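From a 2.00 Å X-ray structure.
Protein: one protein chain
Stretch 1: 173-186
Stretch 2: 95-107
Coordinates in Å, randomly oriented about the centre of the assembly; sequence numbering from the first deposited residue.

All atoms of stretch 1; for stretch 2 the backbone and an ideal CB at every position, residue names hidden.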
ATOM      1  N   ARG A 173      15.178 -13.027  11.085  1.00 13.17           N
ATOM      2  CA  ARG A 173      14.780 -12.951  12.485  1.00 14.10           C
ATOM      3  C   ARG A 173      14.242 -11.571  12.856  1.00 14.19           C
ATOM      4  O   ARG A 173      14.763 -10.550  12.406  1.00 14.49           O
ATOM      5  CB  ARG A 173      15.991 -13.293  13.370  1.00 15.36           C
ATOM      6  CG  ARG A 173      15.748 -13.232  14.887  1.00 15.41           C
ATOM      7  CD  ARG A 173      17.017 -13.617  15.657  1.00 16.10           C
ATOM      8  NE  ARG A 173      17.493 -14.958  15.310  1.00 15.54           N
ATOM      9  CZ  ARG A 173      17.001 -16.089  15.813  1.00 17.50           C
ATOM     10  NH1 ARG A 173      16.016 -16.057  16.703  1.00 16.03           N
ATOM     11  NH2 ARG A 173      17.482 -17.258  15.408  1.00 17.54           N
ATOM     12  N   VAL A 174      13.184 -11.553  13.663  1.00 14.78           N
ATOM     13  CA  VAL A 174      12.586 -10.305  14.140  1.00 14.06           C
ATOM     14  C   VAL A 174      12.394 -10.403  15.650  1.00 14.64           C
ATOM     15  O   VAL A 174      12.224 -11.500  16.191  1.00 13.51           O
ATOM     16  CB  VAL A 174      11.203 -10.028  13.496  1.00 14.19           C
ATOM     17  CG1 VAL A 174      11.347  -9.888  11.974  1.00 11.18           C
ATOM     18  CG2 VAL A 174      10.227 -11.147  13.845  1.00 14.76           C
ATOM     19  N   PRO A 175      12.432  -9.258  16.353  1.00 13.75           N
ATOM     20  CA  PRO A 175      12.253  -9.247  17.810  1.00 13.18           C
ATOM     21  C   PRO A 175      10.822  -9.676  18.152  1.00 15.02           C
ATOM     22  O   PRO A 175       9.905  -9.510  17.344  1.00 15.55           O
ATOM     23  CB  PRO A 175      12.505  -7.784  18.188  1.00 13.98           C
ATOM     24  CG  PRO A 175      13.319  -7.234  17.043  1.00 14.27           C
ATOM     25  CD  PRO A 175      12.704  -7.903  15.842  1.00 14.36           C
ATOM     26  N   GLN A 176      10.629 -10.221  19.346  1.00 16.31           N
ATOM     27  CA  GLN A 176       9.300 -10.661  19.757  1.00 16.83           C
ATOM     28  C   GLN A 176       8.453  -9.532  20.326  1.00 16.24           C
ATOM     29  O   GLN A 176       8.917  -8.746  21.156  1.00 17.21           O
ATOM     30  CB  GLN A 176       9.407 -11.762  20.805  1.00 19.33           C
ATOM     31  CG  GLN A 176       8.064 -12.297  21.269  1.00 23.79           C
ATOM     32  CD  GLN A 176       8.214 -13.322  22.368  1.00 27.28           C
ATOM     33  OE1 GLN A 176       8.618 -12.995  23.488  1.00 30.35           O
ATOM     34  NE2 GLN A 176       7.905 -14.571  22.054  1.00 28.27           N
ATOM     35  N   ILE A 177       7.209  -9.459  19.867  1.00 14.66           N
ATOM     36  CA  ILE A 177       6.257  -8.471  20.353  1.00 14.90           C
ATOM     37  C   ILE A 177       5.214  -9.266  21.136  1.00 15.06           C
ATOM     38  O   ILE A 177       4.725 -10.292  20.661  1.00 14.01           O
ATOM     39  CB  ILE A 177       5.608  -7.701  19.178  1.00 13.78           C
ATOM     40  CG1 ILE A 177       6.609  -6.676  18.645  1.00 12.02           C
ATOM     41  CG2 ILE A 177       4.327  -7.013  19.629  1.00 13.87           C
ATOM     42  CD1 ILE A 177       6.066  -5.759  17.611  1.00 14.80           C
ATOM     43  N   PRO A 178       4.883  -8.820  22.360  1.00 15.73           N
ATOM     44  CA  PRO A 178       3.899  -9.500  23.212  1.00 16.49           C
ATOM     45  C   PRO A 178       2.552  -9.747  22.538  1.00 16.07           C
ATOM     46  O   PRO A 178       2.059  -8.905  21.799  1.00 14.79           O
ATOM     47  CB  PRO A 178       3.758  -8.555  24.407  1.00 16.82           C
ATOM     48  CG  PRO A 178       5.120  -7.913  24.493  1.00 17.16           C
ATOM     49  CD  PRO A 178       5.421  -7.624  23.034  1.00 17.17           C
ATOM     50  N   TYR A 179       1.963 -10.909  22.801  1.00 16.49           N
ATOM     51  CA  TYR A 179       0.657 -11.244  22.244  1.00 18.57           C
ATOM     52  C   TYR A 179      -0.356 -10.191  22.699  1.00 16.35           C
ATOM     53  O   TYR A 179      -0.424  -9.853  23.885  1.00 16.26           O
ATOM     54  CB  TYR A 179       0.203 -12.627  22.742  1.00 21.84           C
ATOM     55  CG  TYR A 179       0.698 -13.812  21.933  1.00 26.58           C
ATOM     56  CD1 TYR A 179       1.895 -13.753  21.214  1.00 28.70           C
ATOM     57  CD2 TYR A 179      -0.021 -15.010  21.914  1.00 28.39           C
ATOM     58  CE1 TYR A 179       2.365 -14.860  20.498  1.00 27.94           C
ATOM     59  CE2 TYR A 179       0.440 -16.120  21.205  1.00 29.42           C
ATOM     60  CZ  TYR A 179       1.632 -16.039  20.499  1.00 28.78           C
ATOM     61  OH  TYR A 179       2.088 -17.135  19.804  1.00 26.17           O
ATOM     62  N   GLY A 180      -1.129  -9.665  21.754  1.00 14.38           N
ATOM     63  CA  GLY A 180      -2.138  -8.679  22.094  1.00 14.65           C
ATOM     64  C   GLY A 180      -1.675  -7.236  22.147  1.00 15.74           C
ATOM     65  O   GLY A 180      -2.476  -6.336  22.395  1.00 15.87           O
ATOM     66  N   ALA A 181      -0.387  -7.005  21.919  1.00 14.60           N
ATOM     67  CA  ALA A 181       0.150  -5.652  21.935  1.00 14.54           C
ATOM     68  C   ALA A 181      -0.179  -4.957  20.613  1.00 15.48           C
ATOM     69  O   ALA A 181      -0.573  -5.609  19.640  1.00 15.96           O
ATOM     70  CB  ALA A 181       1.663  -5.696  22.150  1.00 15.53           C
ATOM     71  N   SER A 182      -0.033  -3.636  20.585  1.00 13.98           N
ATOM     72  CA  SER A 182      -0.293  -2.858  19.377  1.00 14.34           C
ATOM     73  C   SER A 182       0.948  -2.021  19.056  1.00 13.92           C
ATOM     74  O   SER A 182       1.831  -1.877  19.902  1.00 13.28           O
ATOM     75  CB  SER A 182      -1.515  -1.954  19.579  1.00 15.86           C
ATOM     76  OG  SER A 182      -1.367  -1.142  20.731  1.00 19.32           O
ATOM     77  N   VAL A 183       1.012  -1.474  17.843  1.00 12.71           N
ATOM     78  CA  VAL A 183       2.162  -0.678  17.408  1.00 13.46           C
ATOM     79  C   VAL A 183       1.761   0.643  16.737  1.00 13.29           C
ATOM     80  O   VAL A 183       0.763   0.707  16.018  1.00 12.98           O
ATOM     81  CB  VAL A 183       3.035  -1.503  16.414  1.00 12.52           C
ATOM     82  CG1 VAL A 183       4.066  -0.617  15.751  1.00 13.98           C
ATOM     83  CG2 VAL A 183       3.720  -2.646  17.151  1.00 14.51           C
ATOM     84  N   HIS A 184       2.544   1.693  16.969  1.00 13.82           N
ATOM     85  CA  HIS A 184       2.269   2.999  16.371  1.00 14.78           C
ATOM     86  C   HIS A 184       3.474   3.581  15.633  1.00 14.06           C
ATOM     87  O   HIS A 184       4.598   3.574  16.142  1.00 12.41           O
ATOM     88  CB  HIS A 184       1.819   4.005  17.432  1.00 18.09           C
ATOM     89  CG  HIS A 184       1.563   5.375  16.883  1.00 24.14           C
ATOM     90  ND1 HIS A 184       0.586   5.631  15.942  1.00 27.31           N
ATOM     91  CD2 HIS A 184       2.170   6.562  17.124  1.00 26.76           C
ATOM     92  CE1 HIS A 184       0.603   6.914  15.628  1.00 27.85           C
ATOM     93  NE2 HIS A 184       1.556   7.502  16.331  1.00 27.49           N
ATOM     94  N   ILE A 185       3.216   4.099  14.438  1.00 13.14           N
ATOM     95  CA  ILE A 185       4.241   4.698  13.591  1.00 12.06           C
ATOM     96  C   ILE A 185       3.833   6.133  13.224  1.00 13.92           C
ATOM     97  O   ILE A 185       2.735   6.369  12.711  1.00 11.99           O
ATOM     98  CB  ILE A 185       4.433   3.846  12.306  1.00 13.50           C
ATOM     99  CG1 ILE A 185       5.042   2.487  12.676  1.00 11.85           C
ATOM    100  CG2 ILE A 185       5.325   4.576  11.303  1.00 11.95           C
ATOM    101  CD1 ILE A 185       4.899   1.429  11.594  1.00 15.44           C
ATOM    102  N   GLU A 186       4.720   7.085  13.505  1.00 13.66           N
ATOM    103  CA  GLU A 186       4.485   8.504  13.216  1.00 14.88           C
ATOM    104  C   GLU A 186       4.845   8.837  11.764  1.00 14.36           C
ATOM    105  O   GLU A 186       5.556   8.084  11.111  1.00 12.81           O
ATOM    106  CB  GLU A 186       5.352   9.370  14.133  1.00 18.15           C
ATOM    107  CG  GLU A 186       4.971   9.352  15.602  1.00 22.71           C
ATOM    108  CD  GLU A 186       3.976  10.436  15.942  1.00 28.61           C
ATOM    109  OE1 GLU A 186       2.847  10.405  15.406  1.00 29.96           O
ATOM    110  OE2 GLU A 186       4.330  11.330  16.742  1.00 33.68           O
ATOM    111  N   UNK A  95      -0.204 -16.735  11.056  1.00 16.84           N
ATOM    112  CA  UNK A  95      -0.211 -17.357  12.387  1.00 18.02           C
ATOM    113  C   UNK A  95      -0.052 -16.363  13.531  1.00 17.49           C
ATOM    114  O   UNK A  95       0.709 -15.404  13.418  1.00 15.12           O
ATOM    115  CB  UNK A  95       0.908 -18.397  12.473  1.00 18.02           C
ATOM    116  N   UNK A  96      -0.761 -16.610  14.632  1.00 19.27           N
ATOM    117  CA  UNK A  96      -0.695 -15.749  15.808  1.00 21.16           C
ATOM    118  C   UNK A  96       0.722 -15.739  16.371  1.00 20.15           C
ATOM    119  O   UNK A  96       1.118 -14.815  17.079  1.00 20.94           O
ATOM    120  CB  UNK A  96      -1.691 -16.211  16.873  1.00 21.16           C
ATOM    121  N   UNK A  97       1.476 -16.785  16.060  1.00 19.46           N
ATOM    122  CA  UNK A  97       2.850 -16.915  16.529  1.00 19.03           C
ATOM    123  C   UNK A  97       3.795 -15.891  15.903  1.00 18.65           C
ATOM    124  O   UNK A  97       4.915 -15.705  16.379  1.00 17.73           O
ATOM    125  CB  UNK A  97       3.361 -18.327  16.237  1.00 19.03           C
ATOM    126  N   UNK A  98       3.350 -15.221  14.844  1.00 16.17           N
ATOM    127  CA  UNK A  98       4.204 -14.241  14.182  1.00 15.34           C
ATOM    128  C   UNK A  98       3.462 -12.940  13.874  1.00 15.97           C
ATOM    129  O   UNK A  98       4.084 -11.902  13.648  1.00 16.04           O
ATOM    130  CB  UNK A  98       4.770 -14.833  12.889  1.00 15.34           C
ATOM    131  N   UNK A  99       2.133 -13.008  13.885  1.00 15.28           N
ATOM    132  CA  UNK A  99       1.305 -11.849  13.593  1.00 14.16           C
ATOM    133  C   UNK A  99       1.631 -10.556  14.321  1.00 14.37           C
ATOM    134  O   UNK A  99       1.760  -9.505  13.694  1.00 13.35           O
ATOM    135  CB  UNK A  99      -0.150 -12.210  13.898  1.00 14.16           C
ATOM    136  N   UNK A 100       1.754 -10.613  15.641  1.00 12.94           N
ATOM    137  CA  UNK A 100       2.056  -9.405  16.391  1.00 12.53           C
ATOM    138  C   UNK A 100       3.480  -8.908  16.150  1.00 12.54           C
ATOM    139  O   UNK A 100       3.717  -7.704  16.103  1.00 10.13           O
ATOM    140  CB  UNK A 100       1.841  -9.656  17.885  1.00 12.53           C
ATOM    141  N   UNK A 101       4.424  -9.827  15.969  1.00 11.42           N
ATOM    142  CA  UNK A 101       5.811  -9.430  15.739  1.00 11.35           C
ATOM    143  C   UNK A 101       6.083  -8.822  14.362  1.00 12.03           C
ATOM    144  O   UNK A 101       7.149  -8.254  14.143  1.00 10.83           O
ATOM    145  CB  UNK A 101       6.717 -10.648  15.930  1.00 11.35           C
ATOM    146  N   UNK A 102       5.132  -8.941  13.438  1.00 12.15           N
ATOM    147  CA  UNK A 102       5.296  -8.366  12.101  1.00 12.77           C
ATOM    148  C   UNK A 102       4.655  -6.974  12.016  1.00 12.87           C
ATOM    149  O   UNK A 102       4.785  -6.276  11.004  1.00 12.33           O
ATOM    150  CB  UNK A 102       4.684  -9.292  11.048  1.00 12.77           C
ATOM    151  N   UNK A 103       3.975  -6.566  13.086  1.00 11.56           N
ATOM    152  CA  UNK A 103       3.295  -5.269  13.114  1.00 12.38           C
ATOM    153  C   UNK A 103       4.124  -4.048  12.721  1.00 12.01           C
ATOM    154  O   UNK A 103       3.620  -3.141  12.061  1.00 11.78           O
ATOM    155  CB  UNK A 103       2.750  -5.038  14.525  1.00 12.38           C
ATOM    156  N   UNK A 104       5.404  -3.995  13.123  1.00 12.58           N
ATOM    157  CA  UNK A 104       6.211  -2.825  12.757  1.00 12.49           C
ATOM    158  C   UNK A 104       6.601  -2.769  11.278  1.00 13.11           C
ATOM    159  O   UNK A 104       7.028  -1.726  10.787  1.00 12.30           O
ATOM    160  CB  UNK A 104       7.483  -2.803  13.607  1.00 12.49           C
ATOM    161  N   UNK A 105       6.440  -3.884  10.572  1.00 12.30           N
ATOM    162  CA  UNK A 105       6.845  -3.974   9.168  1.00 13.68           C
ATOM    163  C   UNK A 105       5.884  -3.437   8.109  1.00 11.91           C
ATOM    164  O   UNK A 105       5.658  -4.080   7.080  1.00 13.40           O
ATOM    165  CB  UNK A 105       7.117  -5.445   8.846  1.00 13.68           C
ATOM    166  N   UNK A 106       5.348  -2.245   8.343  1.00 11.54           N
ATOM    167  CA  UNK A 106       4.431  -1.618   7.401  1.00 11.98           C
ATOM    168  C   UNK A 106       5.003  -1.524   5.978  1.00 13.09           C
ATOM    169  O   UNK A 106       4.248  -1.562   5.006  1.00 12.48           O
ATOM    170  CB  UNK A 106       4.064  -0.219   7.901  1.00 11.98           C
ATOM    171  N   UNK A 107       6.337  -1.372   5.836  1.00 12.35           N
ATOM    172  CA  UNK A 107       6.936  -1.282   4.498  1.00 11.73           C
ATOM    173  C   UNK A 107       6.658  -2.487   3.595  1.00 13.19           C
ATOM    174  O   UNK A 107       6.924  -2.441   2.391  1.00 11.07           O
ATOM    175  CB  UNK A 107       8.450  -1.107   4.636  1.00 11.73           C
TER

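Position 95 lies beyond the reach of stretch 1, so many residues would fit; it is Pro95.

At 96 the ideal CB sits 4.8 Å from Tyr179 CE2 and points sideways, so a long polar or aliphatic chain could skirt the ring. The residue is Glu96; its backbone O comes within 3.6 Å of Tyr179 CE1.

Position 97 points away overall, yet its ideal CB is 4.0 Å from Tyr179 OH, which favours something small or branched. Thr97 places CG2 3.6 Å from Tyr179 OH.

Positions 98 and 99 find nothing of stretch 1 within 5.5 Å of an ideal CB, so the contact dictates neither; they are Val98 and Gly99.

Position 100 aims straight at stretch 1. Its ideal CB is 4.0 Å from both Pro178 O and Ile177 CG2, and beyond it the turn from Pro178 to Ala181 offers backbone to cover. A large flat side chain suits this, though a long aliphatic one could also pack. The answer is Tyr100. Tyr179 CA lies over one ring face, 4.2 Å from the centroid, and Gly180 N approaches the same ring at 3.2 Å from CE2. The rings of Tyr179 and Tyr100 are near parallel but slid apart, so they barely overlap.

At 101 the ideal CB is 4.1 Å from Ile177 N and 3.7 Å from Pro175 O. A short side chain with an acceptor fits: serine, threonine or perhaps asparagine. Ser101 takes the bond from Ile177 N to its OG at 3.0 Å and 159°. A water also links the backbones, donating to Ser101 O and Pro175 O.

Position 102 points away and leaves the choice open; Leu102 begins a type I turn ending at 105.

Position 103 faces Val183 CG2, 3.7 Å from its ideal CB, with Ile177 CD1 beyond: an apolar site for leucine, isoleucine or methionine. Leu103 also brings CD1 within 3.8 Å of Ala181 O.

At 104, phi -72° within the turn permits proline, and the apolar ends of Ile177, Val183 and Ile185 all lie to one side of the sideways CB, the nearest being Val183 CG1, 4.6 Å from the ideal CB; alanine or valine would also be plausible. Pro104 puts CG 3.5 Å from Ile177 CD1.

Position 105 points away: Leu105.

Position 106 directs its CB at Ile185 CD1, 4.1 Å off, so a small apolar group suffices; Ala106 supplies it.

Position 107 is out of reach: Pro107.

Stretch 2 (95-107) PETVGYSLLPLAP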
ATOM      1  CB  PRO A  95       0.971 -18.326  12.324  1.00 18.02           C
ATOM      2  CG  PRO A  95       1.109 -18.622  10.861  1.00 21.72           C
ATOM      3  CD  PRO A  95       0.898 -17.274  10.242  1.00 16.72           C
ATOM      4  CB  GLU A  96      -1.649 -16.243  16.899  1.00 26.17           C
ATOM      5  CG  GLU A  96      -2.726 -17.205  16.422  1.00 33.68           C
ATOM      6  CD  GLU A  96      -2.155 -18.529  15.941  1.00 36.01           C
ATOM      7  OE1 GLU A  96      -1.407 -19.169  16.713  1.00 39.08           O
ATOM      8  OE2 GLU A  96      -2.457 -18.930  14.794  1.00 36.40           O
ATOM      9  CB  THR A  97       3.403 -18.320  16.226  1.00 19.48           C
ATOM     10  OG1 THR A  97       3.215 -18.616  14.837  1.00 19.51           O
ATOM     11  CG2 THR A  97       2.687 -19.371  17.070  1.00 20.73           C
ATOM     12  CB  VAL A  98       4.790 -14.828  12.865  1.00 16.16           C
ATOM     13  CG1 VAL A  98       3.731 -14.816  11.758  1.00 14.90           C
ATOM     14  CG2 VAL A  98       6.027 -14.047  12.446  1.00 15.70           C
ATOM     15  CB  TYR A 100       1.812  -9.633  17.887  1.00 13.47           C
ATOM     16  CG  TYR A 100       0.380 -10.008  18.213  1.00 15.01           C
ATOM     17  CD1 TYR A 100      -0.002 -11.343  18.343  1.00 16.02           C
ATOM     18  CD2 TYR A 100      -0.600  -9.023  18.364  1.00 14.25           C
ATOM     19  CE1 TYR A 100      -1.322 -11.691  18.616  1.00 17.02           C
ATOM     20  CE2 TYR A 100      -1.923  -9.359  18.634  1.00 17.10           C
ATOM     21  CZ  TYR A 100      -2.276 -10.695  18.762  1.00 18.72           C
ATOM     22  OH  TYR A 100      -3.578 -11.032  19.040  1.00 18.03           O
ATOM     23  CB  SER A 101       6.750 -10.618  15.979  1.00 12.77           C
ATOM     24  OG  SER A 101       6.758 -10.964  17.357  1.00 14.85           O
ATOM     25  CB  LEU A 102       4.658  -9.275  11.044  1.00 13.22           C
ATOM     26  CG  LEU A 102       5.216 -10.695  10.890  1.00 13.41           C
ATOM     27  CD1 LEU A 102       4.379 -11.459   9.879  1.00 11.07           C
ATOM     28  CD2 LEU A 102       6.669 -10.640  10.453  1.00 13.48           C
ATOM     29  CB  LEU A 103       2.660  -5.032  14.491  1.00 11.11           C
ATOM     30  CG  LEU A 103       1.345  -5.784  14.746  1.00 13.46           C
ATOM     31  CD1 LEU A 103       0.890  -5.577  16.182  1.00  9.61           C
ATOM     32  CD2 LEU A 103       0.279  -5.288  13.770  1.00 13.53           C
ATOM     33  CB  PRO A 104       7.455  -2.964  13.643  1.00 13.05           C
ATOM     34  CG  PRO A 104       6.995  -3.833  14.785  1.00 14.57           C
ATOM     35  CD  PRO A 104       6.116  -4.839  14.094  1.00 12.57           C
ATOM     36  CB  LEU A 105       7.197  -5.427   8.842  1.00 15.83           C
ATOM     37  CG  LEU A 105       8.140  -6.093   9.853  1.00 17.68           C
ATOM     38  CD1 LEU A 105       8.350  -7.555   9.481  1.00 19.36           C
ATOM     39  CD2 LEU A 105       9.462  -5.351   9.884  1.00 19.67           C
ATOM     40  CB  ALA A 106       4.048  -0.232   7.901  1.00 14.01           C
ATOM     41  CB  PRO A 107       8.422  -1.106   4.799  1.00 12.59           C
ATOM     42  CG  PRO A 107       8.397  -0.291   6.053  1.00 12.56           C
ATOM     43  CD  PRO A 107       7.327  -1.003   6.867  1.00 11.35           C
TER
HETATM   44  O   HOH W   1       9.140  -7.311  15.760  1.00 13.36           O
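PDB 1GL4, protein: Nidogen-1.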